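Local coordinates for protein cellulose hydrolase (PDB 4YZT) that hydrolyses internal beta-1,4-glucosidic bonds of cellulose, as a tri-modular family 5 endoglucanase with a barrel-shaped catalytic module, at residues A[251-256]-A[288-293]; A[461-466]-A[499-504]. All coordinates share one frame; numbering follows the deposited sequence.

In the fold
Interactions 1 and 2 lie on opposite sides of the chain's centre, their own centres 32 Å apart and their nearest atoms about 19 Å apart, so neither touches the other. Interaction 1 comes first along the chain and joins helices 243-261 and 280-296 on the outside of the eight-stranded parallel barrel of the catalytic module. Interaction 2 follows later in the chain and joins strand 462-470 to strand 500-503 across the two sheets of the C-terminal module. They share no helix, strand or sheet. Each is a buried, apolar joint within its own module, while backbone carbonyls of 461-466 also bond side chains of the catalytic module.

Interaction 1: residues A[251-256]-A[288-293]; sequences EDIKPV and DTFVRL
The closest CA atoms of the two helical segments are those of Ile-253 and Leu-293, 8.2 Å apart, and the first helix is kinked at 255-256, where Pro-255 has no N-H and Val-256 N bonds back to Ile-253 O. Ile-253 carries the contact with two branches, touching two residues at once. Its CG1 sits between the backbone N and the carbonyl carbon (chi1 73°), and the extended arm brings CD1 to 3.7 Å from CB of Leu-293, a buried leucine unbranched at that carbon. Its other branch, CG2, approaches CE1 of Phe-290 obliquely at 4.3 Å. The phenylalanine ring reaches inward, where it also meets Tyr-224 and Tyr-272 at the ends of two barrel strands; Tyr-224 hydrogen-bonds Asp-252. On the far flank of the second helix, Arg-292 NE forms a 2.9 Å salt bridge with OD2 of Asp-288, one turn earlier, meeting the carboxylate on its syn side but 34° out of its plane. These are neighbouring outer helices of a TIM barrel, flanking strand 267-272 in sequence. The segments are held by van der Waals contact and the burial of apolar surface, not by hydrogen bonds between them, and charges stay out of the seam.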
loop_
_atom_site.group_PDB
_atom_site.type_symbol
_atom_site.label_atom_id
_atom_site.label_comp_id
_atom_site.label_asym_id
_atom_site.label_seq_id
_atom_site.Cartn_x
_atom_site.Cartn_y
_atom_site.Cartn_z
ATOM N N GLU A 251 -1.016 18.095 -7.653
ATOM C CA GLU A 251 -0.641 18.450 -9.022
ATOM C C GLU A 251 -0.397 17.210 -9.878
ATOM O O GLU A 251 -0.557 17.253 -11.090
ATOM C CB GLU A 251 0.591 19.360 -9.035
ATOM C CG GLU A 251 0.314 20.815 -8.604
ATOM C CD GLU A 251 -1.045 21.371 -9.091
ATOM O OE1 GLU A 251 -1.250 21.521 -10.319
ATOM O OE2 GLU A 251 -1.908 21.677 -8.233
ATOM N N ASP A 252 -0.039 16.098 -9.246
ATOM C CA ASP A 252 0.095 14.832 -9.957
ATOM C C ASP A 252 -1.224 14.374 -10.585
ATOM O O ASP A 252 -1.245 13.963 -11.741
ATOM C CB ASP A 252 0.617 13.729 -9.027
ATOM C CG ASP A 252 2.139 13.670 -8.983
ATOM O OD1 ASP A 252 2.791 14.385 -9.773
ATOM O OD2 ASP A 252 2.681 12.895 -8.165
ATOM N N ILE A 253 -2.317 14.452 -9.836
ATOM C CA ILE A 253 -3.553 13.804 -10.276
ATOM C C ILE A 253 -4.587 14.779 -10.873
ATOM O O ILE A 253 -5.451 14.363 -11.648
ATOM C CB ILE A 253 -4.188 13.004 -9.114
ATOM C CG1 ILE A 253 -4.808 13.933 -8.075
ATOM C CG2 ILE A 253 -3.138 12.092 -8.466
ATOM C CD1 ILE A 253 -5.525 13.179 -6.966
ATOM N N LYS A 254 -4.489 16.067 -10.541
ATOM C CA LYS A 254 -5.381 17.078 -11.140
ATOM C C LYS A 254 -5.480 17.049 -12.687
ATOM O O LYS A 254 -6.575 17.202 -13.234
ATOM C CB LYS A 254 -4.961 18.483 -10.680
ATOM C CG LYS A 254 -5.861 19.618 -11.184
ATOM C CD LYS A 254 -5.382 20.960 -10.651
ATOM C CE LYS A 254 -6.257 22.106 -11.121
ATOM N NZ LYS A 254 -5.811 23.385 -10.505
ATOM N N PRO A 255 -4.357 16.859 -13.413
ATOM C CA PRO A 255 -4.496 16.812 -14.879
ATOM C C PRO A 255 -5.363 15.660 -15.396
ATOM O O PRO A 255 -5.887 15.751 -16.517
ATOM C CB PRO A 255 -3.048 16.643 -15.361
ATOM C CG PRO A 255 -2.224 17.242 -14.288
ATOM C CD PRO A 255 -2.940 16.901 -13.009
ATOM N N VAL A 256 -5.509 14.598 -14.606
ATOM C CA VAL A 256 -6.334 13.460 -15.018
ATOM C C VAL A 256 -7.799 13.850 -14.880
ATOM O O VAL A 256 -8.638 13.491 -15.714
ATOM C CB VAL A 256 -6.027 12.188 -14.191
ATOM C CG1 VAL A 256 -6.977 11.055 -14.555
ATOM C CG2 VAL A 256 -4.585 11.753 -14.418
ATOM N N ASP A 288 -4.923 9.774 4.300
ATOM C CA ASP A 288 -6.017 10.737 4.344
ATOM C C ASP A 288 -5.913 11.749 3.211
ATOM O O ASP A 288 -6.907 12.081 2.570
ATOM C CB ASP A 288 -6.057 11.485 5.679
ATOM C CG ASP A 288 -7.167 12.516 5.720
ATOM O OD1 ASP A 288 -8.350 12.125 5.858
ATOM O OD2 ASP A 288 -6.865 13.721 5.590
ATOM N N THR A 289 -4.697 12.226 2.962
ATOM C CA THR A 289 -4.490 13.247 1.946
ATOM C C THR A 289 -4.777 12.684 0.564
ATOM O O THR A 289 -5.519 13.296 -0.211
ATOM C CB THR A 289 -3.052 13.806 1.980
ATOM O OG1 THR A 289 -2.787 14.352 3.279
ATOM C CG2 THR A 289 -2.866 14.895 0.932
ATOM N N PHE A 290 -4.203 11.521 0.254
ATOM C CA PHE A 290 -4.427 10.949 -1.067
ATOM C C PHE A 290 -5.882 10.551 -1.300
ATOM O O PHE A 290 -6.436 10.829 -2.363
ATOM C CB PHE A 290 -3.544 9.731 -1.330
ATOM C CG PHE A 290 -3.711 9.202 -2.719
ATOM C CD1 PHE A 290 -3.169 9.891 -3.795
ATOM C CD2 PHE A 290 -4.452 8.050 -2.961
ATOM C CE1 PHE A 290 -3.349 9.440 -5.087
ATOM C CE2 PHE A 290 -4.630 7.585 -4.254
ATOM C CZ PHE A 290 -4.081 8.278 -5.314
ATOM N N VAL A 291 -6.508 9.895 -0.332
ATOM C CA VAL A 291 -7.875 9.443 -0.568
ATOM C C VAL A 291 -8.825 10.641 -0.690
ATOM O O VAL A 291 -9.739 10.621 -1.520
ATOM C CB VAL A 291 -8.348 8.472 0.534
ATOM C CG1 VAL A 291 -9.827 8.066 0.308
ATOM C CG2 VAL A 291 -7.462 7.242 0.522
ATOM N N ARG A 292 -8.603 11.686 0.109
ATOM C CA ARG A 292 -9.435 12.886 -0.002
ATOM C C ARG A 292 -9.248 13.555 -1.360
ATOM O O ARG A 292 -10.198 14.071 -1.927
ATOM C CB ARG A 292 -9.146 13.889 1.127
ATOM C CG ARG A 292 -9.694 13.447 2.486
ATOM C CD ARG A 292 -9.960 14.610 3.439
ATOM N NE ARG A 292 -8.748 15.191 4.015
ATOM C CZ ARG A 292 -8.138 16.277 3.548
ATOM N NH1 ARG A 292 -8.617 16.902 2.481
ATOM N NH2 ARG A 292 -7.040 16.736 4.144
ATOM N N LEU A 293 -8.027 13.549 -1.887
ATOM C CA LEU A 293 -7.787 14.133 -3.204
ATOM C C LEU A 293 -8.463 13.313 -4.311
ATOM O O LEU A 293 -9.074 13.882 -5.221
ATOM C CB LEU A 293 -6.289 14.267 -3.478
ATOM C CG LEU A 293 -5.574 15.391 -2.730
ATOM C CD1 LEU A 293 -4.038 15.248 -2.859
ATOM C CD2 LEU A 293 -6.047 16.743 -3.268
#

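Interaction 2: residues A[461-466]-A[499-504]; sequences TKLATV and GDLYLK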
loop_
_atom_site.group_PDB
_atom_site.type_symbol
_atom_site.label_atom_id
_atom_site.label_comp_id
_atom_site.label_asym_id
_atom_site.label_seq_id
_atom_site.Cartn_x
_atom_site.Cartn_y
_atom_site.Cartn_z
ATOM N N THR A 461 12.225 0.920 21.503
ATOM C CA THR A 461 12.508 1.622 20.263
ATOM C C THR A 461 12.102 0.763 19.064
ATOM O O THR A 461 11.873 -0.435 19.203
ATOM C CB THR A 461 13.995 2.018 20.135
ATOM O OG1 THR A 461 14.800 0.850 19.960
ATOM C CG2 THR A 461 14.461 2.786 21.352
ATOM N N LYS A 462 12.004 1.392 17.895
ATOM C CA LYS A 462 11.580 0.716 16.673
ATOM C C LYS A 462 12.520 1.050 15.537
ATOM O O LYS A 462 13.031 2.174 15.448
ATOM C CB LYS A 462 10.150 1.113 16.281
ATOM C CG LYS A 462 9.113 0.957 17.381
ATOM C CD LYS A 462 7.840 1.691 17.005
ATOM C CE LYS A 462 6.738 1.466 18.029
ATOM N NZ LYS A 462 5.495 2.180 17.621
ATOM N N LEU A 463 12.739 0.091 14.650
ATOM C CA LEU A 463 13.620 0.332 13.508
ATOM C C LEU A 463 12.995 1.331 12.526
ATOM O O LEU A 463 11.814 1.214 12.175
ATOM C CB LEU A 463 13.930 -0.975 12.787
ATOM C CG LEU A 463 14.852 -0.869 11.570
ATOM C CD1 LEU A 463 16.229 -0.334 11.973
ATOM C CD2 LEU A 463 14.950 -2.233 10.912
ATOM N N ALA A 464 13.788 2.316 12.106
ATOM C CA ALA A 464 13.339 3.323 11.151
ATOM C C ALA A 464 13.976 3.135 9.771
ATOM O O ALA A 464 13.275 2.981 8.761
ATOM C CB ALA A 464 13.649 4.702 11.681
ATOM N N THR A 465 15.309 3.153 9.735
ATOM C CA THR A 465 16.040 2.913 8.495
ATOM C C THR A 465 17.476 2.477 8.827
ATOM O O THR A 465 17.860 2.411 9.993
ATOM C CB THR A 465 16.038 4.172 7.582
ATOM O OG1 THR A 465 16.665 3.864 6.325
ATOM C CG2 THR A 465 16.775 5.318 8.237
ATOM N N VAL A 466 18.261 2.151 7.808
ATOM C CA VAL A 466 19.635 1.715 8.019
ATOM C C VAL A 466 20.529 2.337 6.944
ATOM O O VAL A 466 20.119 2.407 5.793
ATOM C CB VAL A 466 19.780 0.168 7.943
ATOM C CG1 VAL A 466 21.179 -0.262 8.414
ATOM C CG2 VAL A 466 18.700 -0.534 8.746
ATOM N N GLY A 499 11.988 -8.375 17.452
ATOM C CA GLY A 499 12.876 -7.590 18.293
ATOM C C GLY A 499 14.351 -7.622 17.910
ATOM O O GLY A 499 15.161 -6.929 18.531
ATOM N N ASP A 500 14.700 -8.427 16.907
ATOM C CA ASP A 500 16.068 -8.496 16.404
ATOM C C ASP A 500 16.222 -7.763 15.060
ATOM O O ASP A 500 15.263 -7.597 14.303
ATOM C CB ASP A 500 16.499 -9.962 16.253
ATOM C CG ASP A 500 16.399 -10.739 17.557
ATOM O OD1 ASP A 500 16.821 -10.217 18.611
ATOM O OD2 ASP A 500 15.891 -11.875 17.531
ATOM N N LEU A 501 17.438 -7.316 14.784
ATOM C CA LEU A 501 17.747 -6.606 13.558
ATOM C C LEU A 501 18.411 -7.541 12.553
ATOM O O LEU A 501 19.180 -8.427 12.941
ATOM C CB LEU A 501 18.665 -5.418 13.862
ATOM C CG LEU A 501 18.148 -4.447 14.926
ATOM C CD1 LEU A 501 19.243 -3.498 15.385
ATOM C CD2 LEU A 501 16.943 -3.658 14.397
ATOM N N TYR A 502 18.139 -7.325 11.267
ATOM C CA TYR A 502 18.657 -8.202 10.219
ATOM C C TYR A 502 19.193 -7.404 9.041
ATOM O O TYR A 502 18.564 -6.440 8.604
ATOM C CB TYR A 502 17.564 -9.151 9.717
ATOM C CG TYR A 502 17.137 -10.226 10.705
ATOM C CD1 TYR A 502 17.686 -11.500 10.647
ATOM C CD2 TYR A 502 16.165 -9.968 11.671
ATOM C CE1 TYR A 502 17.293 -12.493 11.542
ATOM C CE2 TYR A 502 15.772 -10.942 12.571
ATOM C CZ TYR A 502 16.335 -12.204 12.497
ATOM O OH TYR A 502 15.956 -13.185 13.383
ATOM N N LEU A 503 20.357 -7.808 8.538
ATOM C CA LEU A 503 20.833 -7.382 7.230
ATOM C C LEU A 503 20.645 -8.512 6.230
ATOM O O LEU A 503 21.064 -9.654 6.471
ATOM C CB LEU A 503 22.308 -6.986 7.268
ATOM C CG LEU A 503 22.652 -5.686 7.984
ATOM C CD1 LEU A 503 24.153 -5.546 8.058
ATOM C CD2 LEU A 503 22.035 -4.506 7.226
ATOM N N LYS A 504 20.035 -8.188 5.102
ATOM C CA LYS A 504 19.754 -9.190 4.090
ATOM C C LYS A 504 21.034 -9.698 3.428
ATOM O O LYS A 504 22.020 -8.971 3.297
ATOM C CB LYS A 504 18.791 -8.625 3.039
ATOM C CG LYS A 504 17.391 -8.375 3.579
ATOM C CD LYS A 504 16.528 -9.623 3.550
ATOM C CE LYS A 504 16.123 -9.957 2.137
ATOM N NZ LYS A 504 14.853 -10.723 2.082
#
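Facing strands of a beta sandwich meet here through Leu-463 and Leu-501 and, three residues further along the first strand, through Val-466 and Leu-503. Strand 462-470 lies at one margin of a mixed sheet, and strand 500-503 belongs to the antiparallel sheet packed over it; their touching parts run in similar directions, 27° apart. Leu-463 swings CG anti to its own backbone nitrogen (chi1 -180°), which carries CD1 toward the other sheet to stand 4.2 Å from CD2 of Leu-501. The second pair is looser, with CG1 of Val-466 and CD2 of Leu-503 4.5 Å apart. All four are buried, and long leucines with a compact valine suit this uncharged interior. The two-residue repeat of a strand puts Leu-501 and Leu-503 on the same side, Leu-501 pointing at the facing strand and Leu-503 bringing only the end of its side chain near, whereas Leu-463 and Val-466 are three apart and would normally face opposite ways. A classic beta bulge resolves this: Ala-464 and Thr-465 both stand opposite Glu-520 on the adjacent strand, and Ala-464 leaves extended geometry with a psi of -58°. Phe-494, from the hairpin partner of strand 500-503, packs on both Leu-463 and Val-466. Gly-499 suits the turn of that hairpin because its phi is positive. Tyr-502 points away from the facing strand and stacks on Tyr-495. The backbone around the bulge is gripped by polar groups: Glu-496 bonds Leu-463 N, while Asn-278 and Asn-233 of the catalytic module bond the carbonyls of Leu-463 and Ala-464. Between these two segments there are methyl contacts and no hydrogen bond, so the joint depends on burial and fit, while directional bonds to the catalytic module fall on the first strand's backbone.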